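Local coordinates for protein macrophage migration inhibitory factor (Oncomelania hupensis, PDB 6LR3) that belongs to the macrophage migration inhibitory factor family, small alpha/beta proteins that assemble as trimers, at residues B[3-9]-B[57-63]; B[48-52]-B[93-97]; B[19-24]-B[38-42]; B[53-58]-B[88-94]. All coordinates share one frame; numbering follows the deposited sequence.

Contact 1: B[3-9]-B[57-63]; sequences VITVNTN and CVFATVE
Val3 and Glu63 form a hydrogen-bonded pair at one end of an antiparallel ladder between strands 3-8 and 58-63, whose axes come within 4.6 Å. Val3 N donates to Glu63 O at 2.9 Å, and Glu63 N returns a bond to Val3 O at 2.8 Å; Thr5 with Thr61 and Asn7 with Phe59 repeat the pattern. The side chains of Val3 and Glu63 lie alongside each other, and the extended Glu63 chain brings Glu63 OE1 to 3.8 Å from Val3 CB. A water beside it touches Val3 O, Glu63 OE1 and the hydroxyls of Thr5 and Thr61, a use for threonines paired on one face of a sheet. The other carboxylate oxygen, Glu63 OE2, makes a salt bridge with Arg98 of the third subunit.

Asn7 grips the other strand through both backbone and amide. With chi1 at -55° its CG sits beside its own N, and Phe59 O takes two bonds from opposite faces of its plane: one from Asn7 N at 2.9 Å and a more bent one from Asn7 ND2 at 3.0 Å. The amide lies only 17° from parallel to the Phe59 ring, while its OD1 meets Arg43.

Beyond the regular ladder, Asn9 OD1 accepts from Cys57 N at 2.9 Å and Thr8 OG1 donates to Cys57 O. The other face is mostly aliphatic, Ile4 CD1 resting 3.8 Å from Val62 CG1. Helices 19-31 and 70-88 cover that face, strand 39-43 flanks 3-8, and strand 95-101 continues the sheet beyond 58-64.

Contact 2: B[48-52]-B[93-97]; sequences IMMGG and ERIVI
Met50 and Arg94 run alongside each other, pointing opposite ways, and the close packing of this contact lies along their overlap. Fully extended, with chi1 at -178°, Met50 lays its whole chain against the arginine: its CB covers one face of the guanidinium, 3.3 Å above the plane and toward the rim, and its SD comes within 3.7 Å of Arg94 CA. Methionine suits the place because its long, slender chain can follow the arginine from guanidinium to backbone. The polar link between the segments is Arg94 NH1 to Met50 O, 2.9 Å long, with the nitrogen standing well above the carbonyl plane; Arg94 NH2 adds only a weak bond of 3.4 Å to the same oxygen, its stronger hold being on Asn55 O in the loop that follows.

Farther along, the fit is looser. Met50 CE reaches Val96 CG2 only at 4.3 Å, and the backbones stay apart, with Met50 CA 7.5 Å from Arg94 CA. Gly51 and Glu93, at the margins, are partly exposed, and the Glu93 carboxylate turns away to a salt bridge with Arg91. Strand 48-50 and the start of strand 95-101 do not pair here; residues of both join antiparallel ladders with the second subunit, the intersubunit sheet extension found in trimers of the MIF fold.

Contact 3: B[19-24]-B[38-42]; sequences FQAALT and MFVDL
Helix 19-24 packs over strand 39-42 at an axis separation of 8.5 Å and an angle of 143°, bringing Gln20 CA to 6.0 Å from Val40 CA. This is the helix-on-strand packing of a beta-alpha-beta unit, in which helix 19-31 links parallel strands 3-8 and 39-43. Val40 is the central side chain, a compact branched residue that presents one methyl to each of two sets of helix neighbours. Its CG1, anti to the backbone N (chi1 -179°), lies 3.7 Å from Gln20 CG and also meets Leu23 CD2, while its CG2 faces the Thr24 hydroxyl.

Gln20 lays its aliphatic part over Val40 and Leu42 and uses its amide at the strand: NE2 donates to Val40 O over 3.2 Å, the oxygen lying in the amide plane although the nitrogen stands above the carbonyl plane. OE1 bonds to Arg54 of the third subunit. At one end, Leu42 CD1 meets the edge of the Phe19 ring, 4.0 Å from CE2; at the other, Thr24 CG2 touches Met38 CG.

Threonine is at home in this buried helix because its hydroxyl donates to Gln20 O one turn back. Thr24 OG1 in turn accepts from a water at 2.8 Å, which also donates to Met38 O over 2.8 Å.

Contact 4: B[53-58]-B[88-94]; sequences DRNPCV and LNVRRER. Unlike the reference sequence in segment 88-94: Asn89 (reference Lys), Val90 (reference Ile).
Two like-signed bends, chi2 -74° and chi3 -72°, curl Arg94 back over the loop 53-57, so that its guanidinium edge faces the backbone oxygens of Asp53, weakly bonded, Asn55 and Pro56. That loop opens with an Asx turn, Asp53 OD1 accepting from Asn55 N at 3.0 Å. The same carboxylate oxygen makes a salt bridge with Arg94 NH2 at 2.9 Å, the two planar groups 21° apart. Arg94 NH2 also donates to Asn55 O at 2.7 Å, and NE makes a nearly straight bond to Pro56 O at 3.1 Å; both backbone oxygens lie in the guanidinium plane. Arginine suits this site because its several N-H groups can serve a row of loop carbonyls as well as a carboxylate. The bonds probably stabilise its positive charge and fix its rotation.

The second half of the contact is apolar. Val90 fills the angle between Pro56 and Val58, its CG2 3.8 Å from Pro56 CB, and Leu88, at the end of helix 70-88, meets Val58 at about a right angle, Leu88 CD1 to Val58 CG2 3.6 Å. A water joins the loops by donating to Pro56 O and accepting from Arg91 N. Where the loops give way to neighbouring strands, Val58 N donates to Arg94 O, 2.9 Å away.

How the contacts relate
Contacts 1 and 3 are buried and lie nearer the centre of the chain: contact 1 pairs two adjacent strands of the sheet, and contact 3 lays a helix on the next strand out, nested within the loop that contact 1 closes. Contacts 2 and 4 lie farther out, their centres about 6 Å apart, and share Glu93 and Arg94. Contact 2 is largely buried, whereas nearly half of the touching residues of contact 4 are exposed. Their chemistry follows their place: repeated backbone bonds in contact 1, mostly aliphatic packing in contact 3, and one arginine laid against a methionine in contact 2 and bonded to loop oxygens in contact 4. Cys57 and Val58 join contact 1 to contact 4.

Contact 1: B[3-9]-B[57-63]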
# COMPACT_ATOMS: atom_id res chain seq x y z
N VAL B 3 -8.08 -7.83 -2.11
CA VAL B 3 -7.96 -6.77 -1.09
C VAL B 3 -8.47 -5.48 -1.74
O VAL B 3 -7.90 -5.05 -2.74
CB VAL B 3 -6.54 -6.60 -0.54
CG1 VAL B 3 -6.52 -5.48 0.49
CG2 VAL B 3 -5.98 -7.88 0.02
N ILE B 4 -9.47 -4.87 -1.14
CA ILE B 4 -9.93 -3.52 -1.51
C ILE B 4 -9.42 -2.56 -0.44
O ILE B 4 -9.81 -2.72 0.71
CB ILE B 4 -11.47 -3.43 -1.60
CG1 ILE B 4 -12.12 -4.64 -2.26
CG2 ILE B 4 -11.84 -2.11 -2.29
CD1 ILE B 4 -11.58 -4.97 -3.63
N THR B 5 -8.59 -1.63 -0.82
CA THR B 5 -8.03 -0.61 0.09
C THR B 5 -8.64 0.73 -0.29
O THR B 5 -8.58 1.10 -1.47
CB THR B 5 -6.50 -0.59 0.02
OG1 THR B 5 -6.05 -1.93 0.28
CG2 THR B 5 -5.92 0.39 1.01
N VAL B 6 -9.24 1.40 0.66
CA VAL B 6 -9.89 2.71 0.43
C VAL B 6 -9.15 3.74 1.26
O VAL B 6 -9.20 3.65 2.49
CB VAL B 6 -11.38 2.67 0.76
CG1 VAL B 6 -12.03 4.01 0.57
CG2 VAL B 6 -12.10 1.63 -0.10
N ASN B 7 -8.45 4.66 0.59
CA ASN B 7 -7.75 5.78 1.25
C ASN B 7 -8.61 7.03 1.04
O ASN B 7 -8.74 7.49 -0.09
CB ASN B 7 -6.35 5.99 0.69
CG ASN B 7 -5.53 4.73 0.76
OD1 ASN B 7 -5.06 4.36 1.85
ND2 ASN B 7 -5.38 4.03 -0.37
N THR B 8 -9.21 7.56 2.09
CA THR B 8 -10.08 8.75 1.96
C THR B 8 -9.84 9.71 3.10
O THR B 8 -9.58 9.26 4.22
CB THR B 8 -11.56 8.33 1.85
OG1 THR B 8 -12.30 9.54 1.59
CG2 THR B 8 -12.06 7.63 3.11
N ASN B 9 -9.97 10.99 2.81
CA ASN B 9 -9.93 12.05 3.84
C ASN B 9 -11.32 12.22 4.45
O ASN B 9 -11.42 12.96 5.43
CB ASN B 9 -9.37 13.37 3.32
CG ASN B 9 -10.12 13.91 2.14
OD1 ASN B 9 -11.01 13.25 1.60
ND2 ASN B 9 -9.79 15.15 1.76
N CYS B 57 -11.87 13.31 -1.15
CA CYS B 57 -11.28 12.53 -2.24
C CYS B 57 -11.12 11.08 -1.79
O CYS B 57 -11.19 10.77 -0.61
CB CYS B 57 -9.94 13.12 -2.68
SG CYS B 57 -8.61 12.94 -1.48
N VAL B 58 -10.92 10.22 -2.77
CA VAL B 58 -10.63 8.77 -2.55
C VAL B 58 -9.55 8.34 -3.52
O VAL B 58 -9.70 8.58 -4.72
CB VAL B 58 -11.87 7.88 -2.79
CG1 VAL B 58 -11.49 6.42 -2.63
CG2 VAL B 58 -13.04 8.28 -1.91
N PHE B 59 -8.55 7.65 -3.01
CA PHE B 59 -7.68 6.78 -3.81
C PHE B 59 -7.90 5.38 -3.29
O PHE B 59 -7.64 5.11 -2.11
CB PHE B 59 -6.21 7.18 -3.71
CG PHE B 59 -5.32 6.20 -4.41
CD1 PHE B 59 -5.51 5.92 -5.74
CD2 PHE B 59 -4.30 5.54 -3.74
CE1 PHE B 59 -4.73 4.99 -6.40
CE2 PHE B 59 -3.50 4.62 -4.40
CZ PHE B 59 -3.72 4.35 -5.74
N ALA B 60 -8.38 4.49 -4.15
CA ALA B 60 -8.66 3.10 -3.74
C ALA B 60 -7.83 2.16 -4.61
O ALA B 60 -7.49 2.53 -5.75
CB ALA B 60 -10.12 2.80 -3.84
N THR B 61 -7.54 0.98 -4.08
CA THR B 61 -6.84 -0.07 -4.83
C THR B 61 -7.63 -1.37 -4.71
O THR B 61 -8.24 -1.67 -3.67
CB THR B 61 -5.37 -0.22 -4.41
OG1 THR B 61 -5.30 -0.69 -3.07
CG2 THR B 61 -4.61 1.08 -4.53
N VAL B 62 -7.55 -2.16 -5.77
CA VAL B 62 -8.16 -3.49 -5.87
C VAL B 62 -7.07 -4.47 -6.24
O VAL B 62 -6.57 -4.39 -7.32
CB VAL B 62 -9.29 -3.50 -6.91
CG1 VAL B 62 -9.88 -4.89 -7.04
CG2 VAL B 62 -10.36 -2.45 -6.57
N GLU B 63 -6.64 -5.28 -5.27
CA GLU B 63 -5.64 -6.34 -5.46
C GLU B 63 -6.40 -7.64 -5.68
O GLU B 63 -7.23 -8.00 -4.84
CB GLU B 63 -4.69 -6.42 -4.28
CG GLU B 63 -3.78 -5.21 -4.14
CD GLU B 63 -3.07 -5.13 -2.80
OE1 GLU B 63 -3.66 -4.56 -1.87
OE2 GLU B 63 -1.94 -5.70 -2.67
O HOH W 1 -5.84 -3.15 -2.24

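Contact 2: B[48-52]-B[93-97]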
# COMPACT_ATOMS: atom_id res chain seq x y z
N ILE B 48 -4.78 12.53 3.20
CA ILE B 48 -4.61 12.41 1.74
C ILE B 48 -5.23 13.66 1.11
O ILE B 48 -6.38 14.01 1.42
CB ILE B 48 -5.19 11.09 1.21
CG1 ILE B 48 -4.93 10.97 -0.29
CG2 ILE B 48 -6.68 10.90 1.54
CD1 ILE B 48 -5.20 9.55 -0.79
N MET B 49 -4.39 14.37 0.37
CA MET B 49 -4.84 15.53 -0.40
C MET B 49 -4.75 15.19 -1.88
O MET B 49 -3.97 14.30 -2.27
CB MET B 49 -4.11 16.81 -0.02
CG MET B 49 -2.74 16.93 -0.50
SD MET B 49 -2.10 18.71 -0.55
CE MET B 49 -2.54 19.28 1.09
N MET B 50 -5.60 15.84 -2.66
CA MET B 50 -5.67 15.63 -4.11
C MET B 50 -5.74 17.01 -4.74
O MET B 50 -6.54 17.83 -4.27
CB MET B 50 -6.91 14.81 -4.45
CG MET B 50 -7.04 14.50 -5.91
SD MET B 50 -8.66 13.78 -6.20
CE MET B 50 -8.48 13.32 -7.92
N GLY B 51 -4.93 17.25 -5.75
CA GLY B 51 -4.96 18.54 -6.48
C GLY B 51 -4.50 19.68 -5.60
O GLY B 51 -4.87 20.83 -5.88
N GLY B 52 -3.76 19.38 -4.53
CA GLY B 52 -3.29 20.39 -3.57
C GLY B 52 -4.40 20.89 -2.67
O GLY B 52 -4.19 21.90 -2.00
N GLU B 93 -15.24 13.14 -9.77
CA GLU B 93 -13.96 13.72 -10.24
C GLU B 93 -12.96 13.83 -9.10
O GLU B 93 -11.88 14.44 -9.32
CB GLU B 93 -14.21 15.08 -10.93
CG GLU B 93 -14.72 16.14 -9.98
CD GLU B 93 -16.24 16.30 -9.96
OE1 GLU B 93 -17.01 15.31 -10.21
OE2 GLU B 93 -16.67 17.43 -9.63
N ARG B 94 -13.24 13.26 -7.92
CA ARG B 94 -12.29 13.22 -6.80
C ARG B 94 -11.98 11.76 -6.45
O ARG B 94 -11.54 11.50 -5.30
CB ARG B 94 -12.83 14.01 -5.61
CG ARG B 94 -12.95 15.49 -5.89
CD ARG B 94 -11.61 16.19 -5.89
NE ARG B 94 -11.08 16.29 -4.53
CZ ARG B 94 -9.94 16.91 -4.23
NH1 ARG B 94 -9.23 17.47 -5.19
NH2 ARG B 94 -9.51 16.95 -2.99
N ILE B 95 -12.21 10.85 -7.38
CA ILE B 95 -11.98 9.39 -7.14
C ILE B 95 -11.01 8.85 -8.18
O ILE B 95 -11.26 8.98 -9.36
CB ILE B 95 -13.30 8.60 -7.18
CG1 ILE B 95 -14.31 9.15 -6.17
CG2 ILE B 95 -13.05 7.12 -6.97
CD1 ILE B 95 -15.72 8.64 -6.38
N VAL B 96 -9.98 8.16 -7.69
CA VAL B 96 -9.03 7.40 -8.53
C VAL B 96 -8.95 5.99 -7.95
O VAL B 96 -8.86 5.85 -6.74
CB VAL B 96 -7.67 8.08 -8.60
CG1 VAL B 96 -6.61 7.17 -9.22
CG2 VAL B 96 -7.76 9.39 -9.37
N ILE B 97 -8.99 4.99 -8.79
CA ILE B 97 -8.92 3.57 -8.38
C ILE B 97 -7.84 2.88 -9.21
O ILE B 97 -7.85 2.99 -10.42
CB ILE B 97 -10.28 2.86 -8.52
CG1 ILE B 97 -11.40 3.61 -7.82
CG2 ILE B 97 -10.14 1.43 -8.04
CD1 ILE B 97 -12.80 3.20 -8.25

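Contact 3: B[19-24]-B[38-42]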
# COMPACT_ATOMS: atom_id res chain seq x y z
N PHE B 19 -20.60 0.32 5.18
CA PHE B 19 -19.81 0.63 3.96
C PHE B 19 -18.88 -0.55 3.63
O PHE B 19 -18.94 -1.04 2.50
CB PHE B 19 -19.02 1.92 4.14
CG PHE B 19 -18.11 2.21 2.98
CD1 PHE B 19 -18.57 2.46 1.71
CD2 PHE B 19 -16.75 2.16 3.16
CE1 PHE B 19 -17.70 2.75 0.67
CE2 PHE B 19 -15.87 2.58 2.17
CZ PHE B 19 -16.35 2.82 0.91
N GLN B 20 -18.06 -1.00 4.57
CA GLN B 20 -17.10 -2.09 4.24
C GLN B 20 -17.85 -3.39 3.90
O GLN B 20 -17.41 -4.08 2.97
CB GLN B 20 -16.13 -2.34 5.38
CG GLN B 20 -15.04 -1.31 5.46
CD GLN B 20 -14.43 -1.33 6.84
OE1 GLN B 20 -15.08 -0.84 7.79
NE2 GLN B 20 -13.23 -1.91 6.95
N ALA B 21 -18.93 -3.71 4.60
CA ALA B 21 -19.78 -4.88 4.30
C ALA B 21 -20.35 -4.76 2.90
O ALA B 21 -20.36 -5.74 2.15
CB ALA B 21 -20.88 -5.00 5.33
N ALA B 22 -20.84 -3.57 2.53
CA ALA B 22 -21.49 -3.35 1.22
C ALA B 22 -20.44 -3.50 0.13
O ALA B 22 -20.72 -4.14 -0.90
CB ALA B 22 -22.17 -2.00 1.16
N LEU B 23 -19.26 -2.93 0.36
CA LEU B 23 -18.15 -3.00 -0.62
C LEU B 23 -17.69 -4.44 -0.74
O LEU B 23 -17.46 -4.88 -1.86
CB LEU B 23 -17.05 -2.04 -0.17
CG LEU B 23 -15.90 -1.84 -1.13
CD1 LEU B 23 -16.41 -1.47 -2.50
CD2 LEU B 23 -14.99 -0.76 -0.59
N THR B 24 -17.59 -5.16 0.39
CA THR B 24 -17.24 -6.59 0.39
C THR B 24 -18.20 -7.33 -0.53
O THR B 24 -17.73 -8.07 -1.39
CB THR B 24 -17.30 -7.19 1.80
OG1 THR B 24 -16.28 -6.59 2.61
CG2 THR B 24 -17.08 -8.68 1.77
N MET B 38 -12.06 -12.00 0.84
CA MET B 38 -12.20 -10.57 0.48
C MET B 38 -11.85 -9.71 1.70
O MET B 38 -12.57 -9.76 2.71
CB MET B 38 -13.63 -10.26 0.03
CG MET B 38 -13.87 -8.79 -0.33
SD MET B 38 -12.95 -8.26 -1.80
CE MET B 38 -13.65 -9.44 -2.95
N PHE B 39 -10.81 -8.91 1.59
CA PHE B 39 -10.49 -7.90 2.61
C PHE B 39 -10.96 -6.54 2.12
O PHE B 39 -10.81 -6.21 0.91
CB PHE B 39 -8.99 -7.80 2.84
CG PHE B 39 -8.30 -9.00 3.40
CD1 PHE B 39 -7.92 -10.04 2.59
CD2 PHE B 39 -7.93 -9.04 4.74
CE1 PHE B 39 -7.20 -11.12 3.09
CE2 PHE B 39 -7.22 -10.10 5.24
CZ PHE B 39 -6.84 -11.14 4.42
N VAL B 40 -11.45 -5.73 3.05
CA VAL B 40 -11.67 -4.30 2.81
C VAL B 40 -10.96 -3.55 3.93
O VAL B 40 -11.36 -3.70 5.09
CB VAL B 40 -13.15 -3.90 2.70
CG1 VAL B 40 -13.25 -2.41 2.43
CG2 VAL B 40 -13.85 -4.68 1.61
N ASP B 41 -9.92 -2.84 3.54
CA ASP B 41 -9.04 -2.06 4.44
C ASP B 41 -9.41 -0.60 4.24
O ASP B 41 -9.06 -0.02 3.20
CB ASP B 41 -7.60 -2.42 4.13
CG ASP B 41 -6.57 -1.79 5.05
OD1 ASP B 41 -6.99 -0.98 5.87
OD2 ASP B 41 -5.37 -2.11 4.86
N LEU B 42 -10.17 -0.04 5.17
CA LEU B 42 -10.66 1.35 5.09
C LEU B 42 -9.74 2.26 5.88
O LEU B 42 -9.64 2.11 7.08
CB LEU B 42 -12.09 1.42 5.62
CG LEU B 42 -12.69 2.82 5.69
CD1 LEU B 42 -12.69 3.51 4.35
CD2 LEU B 42 -14.09 2.75 6.26
O HOH W 2 -14.46 -8.11 4.01

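Contact 4: B[53-58]-B[88-94]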
# COMPACT_ATOMS: atom_id res chain seq x y z
N ASP B 53 -5.55 20.22 -2.63
CA ASP B 53 -6.61 20.70 -1.70
C ASP B 53 -7.24 19.53 -0.95
O ASP B 53 -7.02 18.34 -1.32
CB ASP B 53 -7.62 21.58 -2.42
CG ASP B 53 -8.54 20.80 -3.32
OD1 ASP B 53 -9.15 19.85 -2.80
OD2 ASP B 53 -8.63 21.15 -4.51
N ARG B 54 -7.97 19.86 0.09
CA ARG B 54 -8.45 18.87 1.07
C ARG B 54 -9.95 18.67 0.91
O ARG B 54 -10.56 18.13 1.84
CB ARG B 54 -8.01 19.30 2.46
CG ARG B 54 -6.49 19.38 2.60
CD ARG B 54 -6.12 19.56 4.03
NE ARG B 54 -4.69 19.58 4.28
CZ ARG B 54 -3.92 18.51 4.39
NH1 ARG B 54 -4.43 17.31 4.21
NH2 ARG B 54 -2.65 18.63 4.68
N ASN B 55 -10.52 19.00 -0.24
CA ASN B 55 -11.91 18.59 -0.53
C ASN B 55 -11.95 17.06 -0.50
O ASN B 55 -10.91 16.40 -0.69
CB ASN B 55 -12.40 19.15 -1.86
CG ASN B 55 -12.55 20.65 -1.80
OD1 ASN B 55 -12.89 21.21 -0.76
ND2 ASN B 55 -12.23 21.31 -2.89
N PRO B 56 -13.11 16.47 -0.24
CA PRO B 56 -13.21 15.02 -0.11
C PRO B 56 -12.64 14.36 -1.36
O PRO B 56 -12.87 14.82 -2.48
CB PRO B 56 -14.73 14.77 0.02
CG PRO B 56 -15.20 16.03 0.71
CD PRO B 56 -14.39 17.13 0.06
N CYS B 57 -11.87 13.31 -1.15
CA CYS B 57 -11.28 12.53 -2.24
C CYS B 57 -11.12 11.08 -1.79
O CYS B 57 -11.19 10.77 -0.61
CB CYS B 57 -9.94 13.12 -2.68
SG CYS B 57 -8.61 12.94 -1.48
N VAL B 58 -10.92 10.22 -2.77
CA VAL B 58 -10.63 8.77 -2.55
C VAL B 58 -9.55 8.34 -3.52
O VAL B 58 -9.70 8.58 -4.72
CB VAL B 58 -11.87 7.88 -2.79
CG1 VAL B 58 -11.49 6.42 -2.63
CG2 VAL B 58 -13.04 8.28 -1.91
N LEU B 88 -19.63 8.12 0.78
CA LEU B 88 -18.58 9.06 1.23
C LEU B 88 -18.90 10.50 0.83
O LEU B 88 -18.17 11.38 1.27
CB LEU B 88 -17.22 8.64 0.68
CG LEU B 88 -16.83 7.17 0.91
CD1 LEU B 88 -15.48 6.85 0.36
CD2 LEU B 88 -16.89 6.83 2.37
N ASN B 89 -19.90 10.71 -0.02
CA ASN B 89 -20.24 12.04 -0.56
C ASN B 89 -19.00 12.65 -1.21
O ASN B 89 -18.73 13.84 -1.02
CB ASN B 89 -20.82 12.93 0.54
CG ASN B 89 -22.16 12.40 0.97
OD1 ASN B 89 -23.07 12.31 0.15
ND2 ASN B 89 -22.33 12.14 2.25
N VAL B 90 -18.27 11.83 -1.96
CA VAL B 90 -17.12 12.31 -2.76
C VAL B 90 -17.62 12.46 -4.19
O VAL B 90 -18.40 11.60 -4.66
CB VAL B 90 -15.96 11.32 -2.63
CG1 VAL B 90 -14.78 11.69 -3.48
CG2 VAL B 90 -15.47 11.26 -1.19
N ARG B 91 -17.20 13.53 -4.86
CA ARG B 91 -17.55 13.71 -6.28
C ARG B 91 -16.81 12.69 -7.13
O ARG B 91 -15.64 12.30 -6.77
CB ARG B 91 -17.18 15.12 -6.69
CG ARG B 91 -18.11 16.16 -6.06
CD ARG B 91 -17.59 17.58 -6.00
NE ARG B 91 -16.49 17.94 -6.86
CZ ARG B 91 -15.29 18.36 -6.45
NH1 ARG B 91 -15.00 18.48 -5.15
NH2 ARG B 91 -14.38 18.63 -7.36
N ARG B 92 -17.40 12.27 -8.24
CA ARG B 92 -16.76 11.30 -9.15
C ARG B 92 -15.39 11.83 -9.59
O ARG B 92 -14.46 11.00 -9.73
CB ARG B 92 -17.65 10.99 -10.35
CG ARG B 92 -17.29 9.70 -11.04
CD ARG B 92 -18.17 9.41 -12.23
NE ARG B 92 -19.57 9.23 -11.82
CZ ARG B 92 -20.11 8.10 -11.41
NH1 ARG B 92 -19.41 6.99 -11.31
NH2 ARG B 92 -21.39 8.08 -11.08
N GLU B 93 -15.24 13.14 -9.77
CA GLU B 93 -13.96 13.72 -10.24
C GLU B 93 -12.96 13.83 -9.10
O GLU B 93 -11.88 14.44 -9.32
CB GLU B 93 -14.21 15.08 -10.93
CG GLU B 93 -14.72 16.14 -9.98
CD GLU B 93 -16.24 16.30 -9.96
OE1 GLU B 93 -17.01 15.31 -10.21
OE2 GLU B 93 -16.67 17.43 -9.63
N ARG B 94 -13.24 13.26 -7.92
CA ARG B 94 -12.29 13.22 -6.80
C ARG B 94 -11.98 11.76 -6.45
O ARG B 94 -11.54 11.50 -5.30
CB ARG B 94 -12.83 14.01 -5.61
CG ARG B 94 -12.95 15.49 -5.89
CD ARG B 94 -11.61 16.19 -5.89
NE ARG B 94 -11.08 16.29 -4.53
CZ ARG B 94 -9.94 16.91 -4.23
NH1 ARG B 94 -9.23 17.47 -5.19
NH2 ARG B 94 -9.51 16.95 -2.99
O HOH W 3 -15.40 15.44 -3.47